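Local atomic coordinates of phosphoribosylamine--glycine ligase (Thermotoga maritima, PDB entry 1VKZ), a protein that catalyses the ATP-dependent joining of glycine to 5-phosphoribosylamine, giving glycinamide ribonucleotide in de novo purine biosynthesis. Residues R26-G31 with A48-D53; A35-E40 with N302-V307; E128-L133 with K172-E177. One frame throughout, in Å; residues are numbered along the deposited sequence.

Interaction 1. Residues R26-G31 with A48-D53; sequences REHAIG and AGTKRD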
ATOM      1  N   ARG A  26      -1.953   7.468   4.711  1.00 41.39           N
ATOM      2  CA  ARG A  26      -0.642   7.419   4.033  1.00 40.20           C
ATOM      3  C   ARG A  26      -0.261   8.803   3.584  1.00 42.68           C
ATOM      4  O   ARG A  26       0.833   9.285   3.853  1.00 46.02           O
ATOM      5  CB  ARG A  26      -0.758   6.491   2.838  1.00 40.02           C
ATOM      6  CG  ARG A  26       0.405   6.391   1.886  1.00 42.52           C
ATOM      7  CD  ARG A  26       0.185   5.324   0.810  1.00 44.53           C
ATOM      8  NE  ARG A  26      -1.081   5.498   0.093  1.00 55.88           N
ATOM      9  CZ  ARG A  26      -1.812   4.530  -0.495  1.00 55.22           C
ATOM     10  NH1 ARG A  26      -1.444   3.260  -0.488  1.00 52.68           N
ATOM     11  NH2 ARG A  26      -2.946   4.853  -1.102  1.00 60.07           N
ATOM     12  N   GLU A  27      -1.207   9.472   2.941  1.00 43.38           N
ATOM     13  CA  GLU A  27      -1.002  10.776   2.389  1.00 41.38           C
ATOM     14  C   GLU A  27      -0.762  11.769   3.517  1.00 43.39           C
ATOM     15  O   GLU A  27       0.156  12.591   3.456  1.00 43.38           O
ATOM     16  CB  GLU A  27      -2.216  11.168   1.565  1.00 40.78           C
ATOM     17  CG  GLU A  27      -2.314  10.449   0.224  1.00 42.45           C
ATOM     18  CD  GLU A  27      -2.776   8.991   0.276  1.00 49.92           C
ATOM     19  OE1 GLU A  27      -3.497   8.551   1.210  1.00 55.94           O
ATOM     20  OE2 GLU A  27      -2.446   8.264  -0.660  1.00 50.47           O
ATOM     21  N   HIS A  28      -1.587  11.680   4.547  1.00 42.44           N
ATOM     22  CA  HIS A  28      -1.454  12.549   5.688  1.00 42.40           C
ATOM     23  C   HIS A  28      -0.150  12.255   6.415  1.00 40.23           C
ATOM     24  O   HIS A  28       0.546  13.162   6.800  1.00 42.48           O
ATOM     25  CB  HIS A  28      -2.686  12.421   6.603  1.00 42.96           C
ATOM     26  CG  HIS A  28      -2.690  13.378   7.751  1.00 34.19           C
ATOM     27  ND1 HIS A  28      -3.462  13.182   8.877  1.00 34.50           N
ATOM     28  CD2 HIS A  28      -2.012  14.532   7.955  1.00 42.31           C
ATOM     29  CE1 HIS A  28      -3.252  14.176   9.726  1.00 37.83           C
ATOM     30  NE2 HIS A  28      -2.364  14.998   9.201  1.00 34.97           N
ATOM     31  N   ALA A  29       0.197  10.993   6.579  1.00 42.23           N
ATOM     32  CA  ALA A  29       1.483  10.648   7.161  1.00 43.36           C
ATOM     33  C   ALA A  29       2.654  11.250   6.352  1.00 42.31           C
ATOM     34  O   ALA A  29       3.550  11.901   6.913  1.00 44.14           O
ATOM     35  CB  ALA A  29       1.615   9.169   7.287  1.00 44.37           C
ATOM     36  N   ILE A  30       2.640  11.057   5.047  1.00 41.13           N
ATOM     37  CA  ILE A  30       3.687  11.609   4.191  1.00 42.78           C
ATOM     38  C   ILE A  30       3.755  13.148   4.306  1.00 42.33           C
ATOM     39  O   ILE A  30       4.810  13.714   4.529  1.00 42.92           O
ATOM     40  CB  ILE A  30       3.508  11.154   2.772  1.00 40.86           C
ATOM     41  CG1 ILE A  30       3.763   9.648   2.678  1.00 43.88           C
ATOM     42  CG2 ILE A  30       4.489  11.865   1.899  1.00 46.15           C
ATOM     43  CD1 ILE A  30       3.342   9.030   1.380  1.00 38.94           C
ATOM     44  N   GLY A  31       2.610  13.797   4.257  1.00 42.71           N
ATOM     45  CA  GLY A  31       2.562  15.235   4.470  1.00 41.52           C
ATOM     46  C   GLY A  31       2.945  15.660   5.857  1.00 41.42           C
ATOM     47  O   GLY A  31       3.393  16.747   6.064  1.00 38.96           O
ATOM     48  N   ALA A  48     -10.147  16.429   6.346  1.00 45.46           N
ATOM     49  CA  ALA A  48     -10.228  17.440   7.404  1.00 45.74           C
ATOM     50  C   ALA A  48      -9.065  17.395   8.419  1.00 45.18           C
ATOM     51  O   ALA A  48      -8.828  18.353   9.148  1.00 44.93           O
ATOM     52  CB  ALA A  48     -11.621  17.334   8.137  1.00 47.49           C
ATOM     53  N   GLY A  49      -8.369  16.266   8.476  1.00 46.12           N
ATOM     54  CA  GLY A  49      -7.224  16.109   9.339  1.00 44.96           C
ATOM     55  C   GLY A  49      -5.981  16.692   8.734  1.00 45.52           C
ATOM     56  O   GLY A  49      -5.071  17.089   9.466  1.00 47.37           O
ATOM     57  N   THR A  50      -5.916  16.752   7.399  1.00 47.17           N
ATOM     58  CA  THR A  50      -4.673  17.153   6.724  1.00 44.85           C
ATOM     59  C   THR A  50      -4.472  18.650   6.757  1.00 45.87           C
ATOM     60  O   THR A  50      -3.385  19.153   6.473  1.00 45.15           O
ATOM     61  CB  THR A  50      -4.606  16.594   5.287  1.00 42.88           C
ATOM     62  OG1 THR A  50      -5.784  16.903   4.565  1.00 42.37           O
ATOM     63  CG2 THR A  50      -4.613  15.113   5.288  1.00 43.75           C
ATOM     64  N   LYS A  51      -5.533  19.362   7.128  1.00 48.58           N
ATOM     65  CA  LYS A  51      -5.457  20.794   7.430  1.00 48.62           C
ATOM     66  C   LYS A  51      -4.464  21.126   8.556  1.00 48.02           C
ATOM     67  O   LYS A  51      -3.983  22.246   8.624  1.00 48.72           O
ATOM     68  CB  LYS A  51      -6.857  21.347   7.756  1.00 47.63           C
ATOM     69  CG  LYS A  51      -7.793  21.400   6.541  1.00 49.23           C
ATOM     70  CD  LYS A  51      -9.028  22.278   6.791  1.00 52.94           C
ATOM     71  CE  LYS A  51     -10.062  22.225   5.641  1.00 54.99           C
ATOM     72  NZ  LYS A  51      -9.501  22.595   4.302  1.00 56.39           N
ATOM     73  N   ARG A  52      -4.140  20.164   9.421  1.00 48.80           N
ATOM     74  CA  ARG A  52      -3.178  20.391  10.519  1.00 49.19           C
ATOM     75  C   ARG A  52      -1.780  20.647  10.035  1.00 48.68           C
ATOM     76  O   ARG A  52      -1.010  21.324  10.684  1.00 54.89           O
ATOM     77  CB  ARG A  52      -3.069  19.176  11.419  1.00 48.31           C
ATOM     78  CG  ARG A  52      -4.324  18.756  12.106  1.00 51.56           C
ATOM     79  CD  ARG A  52      -4.161  17.456  12.833  1.00 52.24           C
ATOM     80  NE  ARG A  52      -5.235  17.312  13.798  1.00 59.83           N
ATOM     81  CZ  ARG A  52      -5.154  16.631  14.932  1.00 55.37           C
ATOM     82  NH1 ARG A  52      -4.034  16.004  15.279  1.00 45.93           N
ATOM     83  NH2 ARG A  52      -6.215  16.582  15.724  1.00 56.28           N
ATOM     84  N   ASP A  53      -1.441  20.048   8.912  1.00 49.28           N
ATOM     85  CA  ASP A  53      -0.074  20.011   8.456  1.00 47.35           C
ATOM     86  C   ASP A  53       0.113  20.627   7.081  1.00 45.11           C
ATOM     87  O   ASP A  53       1.224  20.744   6.630  1.00 47.45           O
ATOM     88  CB  ASP A  53       0.400  18.571   8.546  1.00 46.41           C
ATOM     89  CG  ASP A  53       0.211  18.016   9.946  1.00 48.65           C
ATOM     90  OD1 ASP A  53       0.686  18.705  10.875  1.00 53.80           O
ATOM     91  OD2 ASP A  53      -0.450  16.984  10.236  1.00 41.19           O
TER
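T50 OG1 is held by two hydrogen bonds, with N47 O and N56 OD1. The imidazole of H28 is bonded once at each nitrogen. Across the contact H28 NE2 donates to D53 OD2 at 2.9 Å, with an N-H...O angle of 151°. The carboxylate receives it on the anti lone pair of OD2, close to the plane of the ring, and the two flat groups are nearly coplanar, 29° apart. With ND1 accepting from the backbone N-H of F358 and NE2 donating to D53, the ring is probably neutral, with its proton on NE2, and two bonds at different points of the rim would fix its rotation. The ring gets there because CG stands anti to the backbone N (chi1 -175°), which swings it off the helix toward the turn of 49-53. That turn lies over one ring face: T50 CA makes a CH-pi contact 4.2 Å from the centroid, and G49 C sits beside it, also offset toward the rim. The methyl T50 CG2 packs at the root of the side chain, 3.6 Å from H28 CB. Farther along the helix, G31 O approaches D53 CB at 4.3 Å. The contact is a buried join within the Rossmann-like N domain, tying helix 25-36 to the connection between the parallel strands 40-43 and 55-56. On its inner side the helix packs through E27 and I30 on strand 17-22, and strand 356-364 reaches A29 and R52 from another part of the chain.

Interaction 2. Residues A35-E40 with N302-V307; sequences AKQGYE and NPEGFV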
ATOM      1  N   ALA A  35       6.032  18.380   6.614  1.00 44.59           N
ATOM      2  CA  ALA A  35       5.670  19.595   7.299  1.00 43.46           C
ATOM      3  C   ALA A  35       6.492  19.701   8.568  1.00 44.81           C
ATOM      4  O   ALA A  35       6.844  20.816   8.999  1.00 45.42           O
ATOM      5  CB  ALA A  35       4.163  19.595   7.609  1.00 43.01           C
ATOM      6  N   LYS A  36       6.787  18.533   9.149  1.00 48.00           N
ATOM      7  CA  LYS A  36       7.611  18.394  10.354  1.00 49.62           C
ATOM      8  C   LYS A  36       9.053  18.885  10.062  1.00 50.25           C
ATOM      9  O   LYS A  36       9.697  19.496  10.924  1.00 52.25           O
ATOM     10  CB  LYS A  36       7.584  16.924  10.834  1.00 49.94           C
ATOM     11  CG  LYS A  36       7.924  16.676  12.292  1.00 51.83           C
ATOM     12  CD  LYS A  36       7.209  15.440  12.835  1.00 53.78           C
ATOM     13  CE  LYS A  36       7.888  14.850  14.100  1.00 57.10           C
ATOM     14  NZ  LYS A  36       7.635  15.593  15.393  1.00 61.76           N
ATOM     15  N   GLN A  37       9.517  18.661   8.827  1.00 50.30           N
ATOM     16  CA  GLN A  37      10.843  19.128   8.383  1.00 50.10           C
ATOM     17  C   GLN A  37      10.791  20.528   7.804  1.00 49.63           C
ATOM     18  O   GLN A  37      11.773  20.993   7.247  1.00 53.34           O
ATOM     19  CB  GLN A  37      11.432  18.196   7.313  1.00 51.64           C
ATOM     20  CG  GLN A  37      11.296  16.692   7.603  1.00 54.48           C
ATOM     21  CD  GLN A  37      11.766  16.308   9.001  1.00 61.76           C
ATOM     22  OE1 GLN A  37      12.680  16.954   9.551  1.00 58.68           O
ATOM     23  NE2 GLN A  37      11.153  15.256   9.579  1.00 52.74           N
ATOM     24  N   GLY A  38       9.648  21.198   7.890  1.00 48.58           N
ATOM     25  CA  GLY A  38       9.572  22.601   7.481  1.00 47.43           C
ATOM     26  C   GLY A  38       9.139  22.906   6.061  1.00 47.47           C
ATOM     27  O   GLY A  38       9.146  24.070   5.652  1.00 47.52           O
ATOM     28  N   TYR A  39       8.738  21.882   5.306  1.00 48.10           N
ATOM     29  CA  TYR A  39       8.256  22.088   3.934  1.00 47.22           C
ATOM     30  C   TYR A  39       6.791  22.543   3.892  1.00 47.78           C
ATOM     31  O   TYR A  39       6.014  22.258   4.814  1.00 51.17           O
ATOM     32  CB  TYR A  39       8.429  20.822   3.108  1.00 47.26           C
ATOM     33  CG  TYR A  39       9.865  20.458   2.884  1.00 46.57           C
ATOM     34  CD1 TYR A  39      10.588  21.012   1.834  1.00 51.91           C
ATOM     35  CD2 TYR A  39      10.501  19.566   3.713  1.00 45.51           C
ATOM     36  CE1 TYR A  39      11.923  20.688   1.634  1.00 53.77           C
ATOM     37  CE2 TYR A  39      11.825  19.225   3.516  1.00 46.91           C
ATOM     38  CZ  TYR A  39      12.534  19.789   2.484  1.00 49.53           C
ATOM     39  OH  TYR A  39      13.862  19.462   2.320  1.00 51.75           O
ATOM     40  N   GLU A  40       6.434  23.258   2.823  1.00 47.11           N
ATOM     41  CA  GLU A  40       5.076  23.752   2.617  1.00 47.83           C
ATOM     42  C   GLU A  40       4.335  22.648   1.890  1.00 47.27           C
ATOM     43  O   GLU A  40       4.743  22.241   0.805  1.00 47.30           O
ATOM     44  CB  GLU A  40       5.108  25.028   1.770  1.00 50.17           C
ATOM     45  CG  GLU A  40       4.007  26.050   2.054  1.00 52.76           C
ATOM     46  CD  GLU A  40       3.898  27.114   0.959  1.00 50.93           C
ATOM     47  OE1 GLU A  40       3.645  26.731  -0.203  1.00 55.83           O
ATOM     48  OE2 GLU A  40       4.047  28.329   1.252  1.00 56.46           O
ATOM     49  N   ASN A 302      10.792   7.117  11.478  1.00 46.81           N
ATOM     50  CA  ASN A 302      11.858   8.114  11.196  1.00 44.43           C
ATOM     51  C   ASN A 302      11.450   9.163  10.171  1.00 43.16           C
ATOM     52  O   ASN A 302      11.840   9.058   9.023  1.00 46.72           O
ATOM     53  CB  ASN A 302      13.131   7.439  10.665  1.00 44.25           C
ATOM     54  CG  ASN A 302      14.297   8.399  10.592  1.00 41.28           C
ATOM     55  OD1 ASN A 302      14.144   9.568  10.911  1.00 47.53           O
ATOM     56  ND2 ASN A 302      15.460   7.916  10.171  1.00 33.34           N
ATOM     57  N   PRO A 303      10.693  10.174  10.576  1.00 42.63           N
ATOM     58  CA  PRO A 303      10.152  11.159   9.647  1.00 45.24           C
ATOM     59  C   PRO A 303      11.219  11.889   8.831  1.00 45.25           C
ATOM     60  O   PRO A 303      11.049  12.116   7.630  1.00 45.89           O
ATOM     61  CB  PRO A 303       9.465  12.162  10.578  1.00 46.08           C
ATOM     62  CG  PRO A 303       9.152  11.405  11.760  1.00 43.33           C
ATOM     63  CD  PRO A 303      10.285  10.465  11.953  1.00 42.68           C
ATOM     64  N   GLU A 304      12.300  12.239   9.516  1.00 45.83           N
ATOM     65  CA  GLU A 304      13.489  12.822   8.933  1.00 47.02           C
ATOM     66  C   GLU A 304      14.072  12.005   7.790  1.00 45.80           C
ATOM     67  O   GLU A 304      14.332  12.528   6.704  1.00 47.55           O
ATOM     68  CB  GLU A 304      14.574  12.911  10.007  1.00 47.28           C
ATOM     69  CG  GLU A 304      14.441  14.036  11.024  1.00 53.89           C
ATOM     70  CD  GLU A 304      15.692  14.189  11.903  1.00 53.57           C
ATOM     71  OE1 GLU A 304      16.282  13.160  12.315  1.00 66.55           O
ATOM     72  OE2 GLU A 304      16.092  15.338  12.182  1.00 62.11           O
ATOM     73  N   GLY A 305      14.306  10.727   8.062  1.00 44.24           N
ATOM     74  CA  GLY A 305      15.015   9.845   7.156  1.00 43.99           C
ATOM     75  C   GLY A 305      14.172   9.493   5.955  1.00 43.95           C
ATOM     76  O   GLY A 305      14.674   9.410   4.842  1.00 42.73           O
ATOM     77  N   PHE A 306      12.881   9.299   6.178  1.00 41.74           N
ATOM     78  CA  PHE A 306      11.959   9.098   5.061  1.00 43.08           C
ATOM     79  C   PHE A 306      12.012  10.320   4.131  1.00 42.49           C
ATOM     80  O   PHE A 306      12.348  10.206   2.959  1.00 43.12           O
ATOM     81  CB  PHE A 306      10.534   8.830   5.558  1.00 42.71           C
ATOM     82  CG  PHE A 306       9.532   8.710   4.455  1.00 40.41           C
ATOM     83  CD1 PHE A 306       9.388   7.534   3.762  1.00 43.21           C
ATOM     84  CD2 PHE A 306       8.749   9.793   4.094  1.00 44.44           C
ATOM     85  CE1 PHE A 306       8.469   7.422   2.724  1.00 40.53           C
ATOM     86  CE2 PHE A 306       7.858   9.691   3.064  1.00 45.48           C
ATOM     87  CZ  PHE A 306       7.719   8.479   2.370  1.00 43.44           C
ATOM     88  N   VAL A 307      11.733  11.490   4.686  1.00 41.48           N
ATOM     89  CA  VAL A 307      11.797  12.736   3.933  1.00 43.17           C
ATOM     90  C   VAL A 307      13.095  12.902   3.161  1.00 40.55           C
ATOM     91  O   VAL A 307      13.080  13.231   1.992  1.00 39.82           O
ATOM     92  CB  VAL A 307      11.599  13.974   4.834  1.00 40.36           C
ATOM     93  CG1 VAL A 307      12.022  15.255   4.115  1.00 47.28           C
ATOM     94  CG2 VAL A 307      10.168  14.084   5.232  1.00 43.07           C
TER
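This is a partly buried van der Waals contact between the C-terminal end of helix 25-36, in the N domain, and the first turn of helix 303-315, in the ATP-grasp range. No hydrogen bond crosses it. Q37 carries most of it: with CG beside the backbone N and the chain bent at chi2 (-50°), its amide comes to lie against the start of the other helix. Q37 NE2 is 3.2 Å from E304 N, but both are donors, so the approach is simple packing; Q37 OE1 rests 3.7 Å from E304 CG, the two side chains crossing at about a right angle. Lower on the same chain, Q37 CG touches both methyls of V307, CG2 at 3.7 Å. V307 CG1 also meets Y39 CE2 obliquely at 4.0 Å. Both helix ends are capped. G38, with positive phi, is the C-prime residue of a Schellman motif, and N302 is the N-cap, its OD1 accepting from G305 N at 3.1 Å from above the carbonyl plane. Beyond the two segments, P303 packs on W32 and A33 and V307 on A33 and F34, so the start of helix 303-315 packs against the last turns of helix 25-36, while E40 leads into strand 40-43 and pairs with V18 of strand 17-22.

Interaction 3. Residues E128-L133 with K172-E177; sequences ETPEEL and KLIIGE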
ATOM      1  N   GLU A 128      -7.275 -16.223 -20.474  1.00 47.97           N
ATOM      2  CA  GLU A 128      -7.934 -15.090 -21.085  1.00 50.41           C
ATOM      3  C   GLU A 128      -9.437 -15.320 -21.251  1.00 49.63           C
ATOM      4  O   GLU A 128     -10.186 -14.355 -21.389  1.00 48.67           O
ATOM      5  CB  GLU A 128      -7.280 -14.763 -22.442  1.00 52.18           C
ATOM      6  CG  GLU A 128      -6.322 -13.578 -22.355  1.00 57.52           C
ATOM      7  CD  GLU A 128      -5.226 -13.561 -23.415  1.00 59.88           C
ATOM      8  OE1 GLU A 128      -5.539 -13.755 -24.626  1.00 68.90           O
ATOM      9  OE2 GLU A 128      -4.046 -13.320 -23.023  1.00 72.90           O
ATOM     10  N   THR A 129      -9.864 -16.588 -21.251  1.00 50.25           N
ATOM     11  CA  THR A 129     -11.288 -16.954 -21.250  1.00 49.61           C
ATOM     12  C   THR A 129     -11.554 -18.034 -20.190  1.00 49.61           C
ATOM     13  O   THR A 129     -10.619 -18.710 -19.745  1.00 48.61           O
ATOM     14  CB  THR A 129     -11.768 -17.473 -22.631  1.00 49.49           C
ATOM     15  OG1 THR A 129     -11.417 -18.857 -22.790  1.00 50.14           O
ATOM     16  CG2 THR A 129     -11.079 -16.753 -23.783  1.00 48.33           C
ATOM     17  N   PRO A 130     -12.819 -18.175 -19.776  1.00 50.30           N
ATOM     18  CA  PRO A 130     -13.249 -19.266 -18.902  1.00 50.63           C
ATOM     19  C   PRO A 130     -12.904 -20.666 -19.406  1.00 51.37           C
ATOM     20  O   PRO A 130     -12.637 -21.566 -18.605  1.00 51.44           O
ATOM     21  CB  PRO A 130     -14.767 -19.099 -18.869  1.00 50.82           C
ATOM     22  CG  PRO A 130     -14.956 -17.658 -19.031  1.00 51.80           C
ATOM     23  CD  PRO A 130     -13.929 -17.242 -20.046  1.00 51.53           C
ATOM     24  N   GLU A 131     -12.947 -20.850 -20.722  1.00 52.04           N
ATOM     25  CA  GLU A 131     -12.504 -22.097 -21.349  1.00 51.80           C
ATOM     26  C   GLU A 131     -11.039 -22.403 -20.983  1.00 50.64           C
ATOM     27  O   GLU A 131     -10.708 -23.525 -20.582  1.00 49.48           O
ATOM     28  CB  GLU A 131     -12.664 -21.989 -22.869  1.00 51.32           C
ATOM     29  CG  GLU A 131     -12.419 -23.284 -23.631  1.00 54.18           C
ATOM     30  CD  GLU A 131     -11.918 -23.040 -25.047  1.00 53.64           C
ATOM     31  OE1 GLU A 131     -10.938 -22.267 -25.199  1.00 56.64           O
ATOM     32  OE2 GLU A 131     -12.496 -23.631 -25.996  1.00 48.14           O
ATOM     33  N   GLU A 132     -10.176 -21.403 -21.122  1.00 49.14           N
ATOM     34  CA  GLU A 132      -8.762 -21.563 -20.811  1.00 50.01           C
ATOM     35  C   GLU A 132      -8.585 -21.837 -19.313  1.00 49.33           C
ATOM     36  O   GLU A 132      -7.726 -22.636 -18.920  1.00 50.51           O
ATOM     37  CB  GLU A 132      -7.979 -20.312 -21.224  1.00 49.68           C
ATOM     38  CG  GLU A 132      -7.960 -20.052 -22.722  1.00 50.81           C
ATOM     39  CD  GLU A 132      -7.299 -18.734 -23.093  1.00 53.78           C
ATOM     40  OE1 GLU A 132      -6.776 -18.038 -22.192  1.00 58.33           O
ATOM     41  OE2 GLU A 132      -7.302 -18.387 -24.295  1.00 61.45           O
ATOM     42  N   LEU A 133      -9.402 -21.173 -18.489  1.00 46.61           N
ATOM     43  CA  LEU A 133      -9.401 -21.387 -17.049  1.00 44.84           C
ATOM     44  C   LEU A 133      -9.679 -22.856 -16.701  1.00 46.19           C
ATOM     45  O   LEU A 133      -9.037 -23.407 -15.812  1.00 46.29           O
ATOM     46  CB  LEU A 133     -10.436 -20.476 -16.390  1.00 43.90           C
ATOM     47  CG  LEU A 133     -10.536 -20.512 -14.858  1.00 44.19           C
ATOM     48  CD1 LEU A 133      -9.187 -20.367 -14.195  1.00 43.71           C
ATOM     49  CD2 LEU A 133     -11.454 -19.405 -14.389  1.00 44.44           C
ATOM     50  N   LYS A 172     -16.258 -15.960 -13.851  1.00 45.81           N
ATOM     51  CA  LYS A 172     -17.009 -14.725 -13.634  1.00 45.68           C
ATOM     52  C   LYS A 172     -16.077 -13.573 -13.503  1.00 44.72           C
ATOM     53  O   LYS A 172     -16.392 -12.484 -13.940  1.00 44.14           O
ATOM     54  CB  LYS A 172     -17.840 -14.773 -12.345  1.00 46.65           C
ATOM     55  CG  LYS A 172     -19.134 -15.545 -12.446  1.00 43.95           C
ATOM     56  CD  LYS A 172     -19.858 -15.555 -11.108  1.00 45.77           C
ATOM     57  CE  LYS A 172     -21.055 -16.507 -11.125  1.00 48.71           C
ATOM     58  NZ  LYS A 172     -20.621 -17.936 -11.218  1.00 49.03           N
ATOM     59  N   LEU A 173     -14.930 -13.809 -12.876  1.00 45.39           N
ATOM     60  CA  LEU A 173     -13.891 -12.774 -12.766  1.00 44.46           C
ATOM     61  C   LEU A 173     -13.310 -12.387 -14.132  1.00 44.86           C
ATOM     62  O   LEU A 173     -12.975 -11.225 -14.362  1.00 44.08           O
ATOM     63  CB  LEU A 173     -12.765 -13.232 -11.826  1.00 45.07           C
ATOM     64  CG  LEU A 173     -11.629 -12.229 -11.528  1.00 44.59           C
ATOM     65  CD1 LEU A 173     -12.165 -10.937 -10.950  1.00 51.77           C
ATOM     66  CD2 LEU A 173     -10.634 -12.804 -10.584  1.00 43.24           C
ATOM     67  N   ILE A 174     -13.159 -13.370 -15.015  1.00 45.85           N
ATOM     68  CA  ILE A 174     -12.684 -13.117 -16.378  1.00 46.92           C
ATOM     69  C   ILE A 174     -13.705 -12.262 -17.154  1.00 46.79           C
ATOM     70  O   ILE A 174     -13.349 -11.266 -17.770  1.00 44.89           O
ATOM     71  CB  ILE A 174     -12.406 -14.464 -17.146  1.00 46.57           C
ATOM     72  CG1 ILE A 174     -11.193 -15.193 -16.571  1.00 45.20           C
ATOM     73  CG2 ILE A 174     -12.157 -14.209 -18.644  1.00 46.46           C
ATOM     74  CD1 ILE A 174     -11.195 -16.685 -16.808  1.00 46.20           C
ATOM     75  N   ILE A 175     -14.974 -12.654 -17.078  1.00 47.58           N
ATOM     76  CA  ILE A 175     -16.040 -12.059 -17.887  1.00 47.86           C
ATOM     77  C   ILE A 175     -16.650 -10.795 -17.273  1.00 47.70           C
ATOM     78  O   ILE A 175     -17.566 -10.224 -17.840  1.00 49.64           O
ATOM     79  CB  ILE A 175     -17.124 -13.082 -18.109  1.00 46.38           C
ATOM     80  CG1 ILE A 175     -16.532 -14.347 -18.719  1.00 47.28           C
ATOM     81  CG2 ILE A 175     -18.219 -12.531 -19.042  1.00 52.96           C
ATOM     82  CD1 ILE A 175     -17.456 -15.548 -18.563  1.00 52.38           C
ATOM     83  N   GLY A 176     -16.140 -10.355 -16.127  1.00 48.58           N
ATOM     84  CA  GLY A 176     -16.607  -9.128 -15.492  1.00 48.08           C
ATOM     85  C   GLY A 176     -17.866  -9.287 -14.666  1.00 47.18           C
ATOM     86  O   GLY A 176     -18.443  -8.300 -14.230  1.00 46.89           O
ATOM     87  N   GLU A 177     -18.269 -10.529 -14.427  1.00 47.00           N
ATOM     88  CA  GLU A 177     -19.402 -10.818 -13.557  1.00 48.77           C
ATOM     89  C   GLU A 177     -19.037 -11.041 -12.078  1.00 48.49           C
ATOM     90  O   GLU A 177     -19.917 -11.094 -11.230  1.00 50.86           O
ATOM     91  CB  GLU A 177     -20.217 -11.991 -14.137  1.00 49.03           C
ATOM     92  CG  GLU A 177     -20.699 -11.676 -15.549  1.00 49.02           C
ATOM     93  CD  GLU A 177     -21.808 -12.575 -16.038  1.00 50.70           C
ATOM     94  OE1 GLU A 177     -21.806 -13.781 -15.694  1.00 53.11           O
ATOM     95  OE2 GLU A 177     -22.674 -12.069 -16.787  1.00 54.54           O
TER
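Two helices of the ATP-grasp domain meet here, the N-terminal turn of helix 130-137 against the C-terminal end of helix 163-175. The latter segment belongs to the long stretch predicted to bind ATP, but the contact itself is apolar packing. T129 is the N-cap of helix 130-137: its OG1 accepts from E132 N, and E132 OE1 in turn takes the backbone N-H of E128, so side chains at both ends of the turn bind backbone N-H groups. Against this turn I174 lays its side chain, with CG2 anti to the backbone N and CG1 beside it (chi1 -69°), which spreads its two branches. The CG2 methyl sits 3.4 Å from E128 O and 3.8 Å from P130 CD, whereas the end of the other branch, I174 CD1, lies 3.6 Å from L133 CD2 and is also close to T129 O. Behind them, L133 packs on I146 and I188 and I174 on V186, so both side chains also pack on the antiparallel sheet that holds strands 144-148 and 186-190. Nearer the surface, the P130 ring lies against I174, its CD by the CG2 methyl, and meets I175 as well, the two crossing at about a right angle. An alanine here would lose CG and CD, and with them the ring's contacts to I174 CG2 and I175 CD1, and would probably loosen the fit of the two helix ends. The tightest touch is at the proline tip, where P130 CG lies 3.3 Å from I175 CD1, closer than carbons usually pack.

Overall arrangement
Interactions 1 and 2 are neighbours that share helix 25-36, their centres 12 Å apart. Interaction 1 uses its middle and interaction 2 its C-terminal end, and they touch directly: D53 O lies 3.3 Å from A35 CB, and I30 CG1 packs 4.1 Å from F306 CE2. Between them they fasten the helix to its own N domain and to helix 303-315. Interaction 3 stands apart on the opposite side of the chain's centre, with centres 41 Å from interaction 1 and 46 Å from interaction 2; in sequence it is nested inside the loop that interaction 2 closes. Its segment 172-177 falls within the long range predicted to bind ATP, but all three contacts lie away from the predicted metal site.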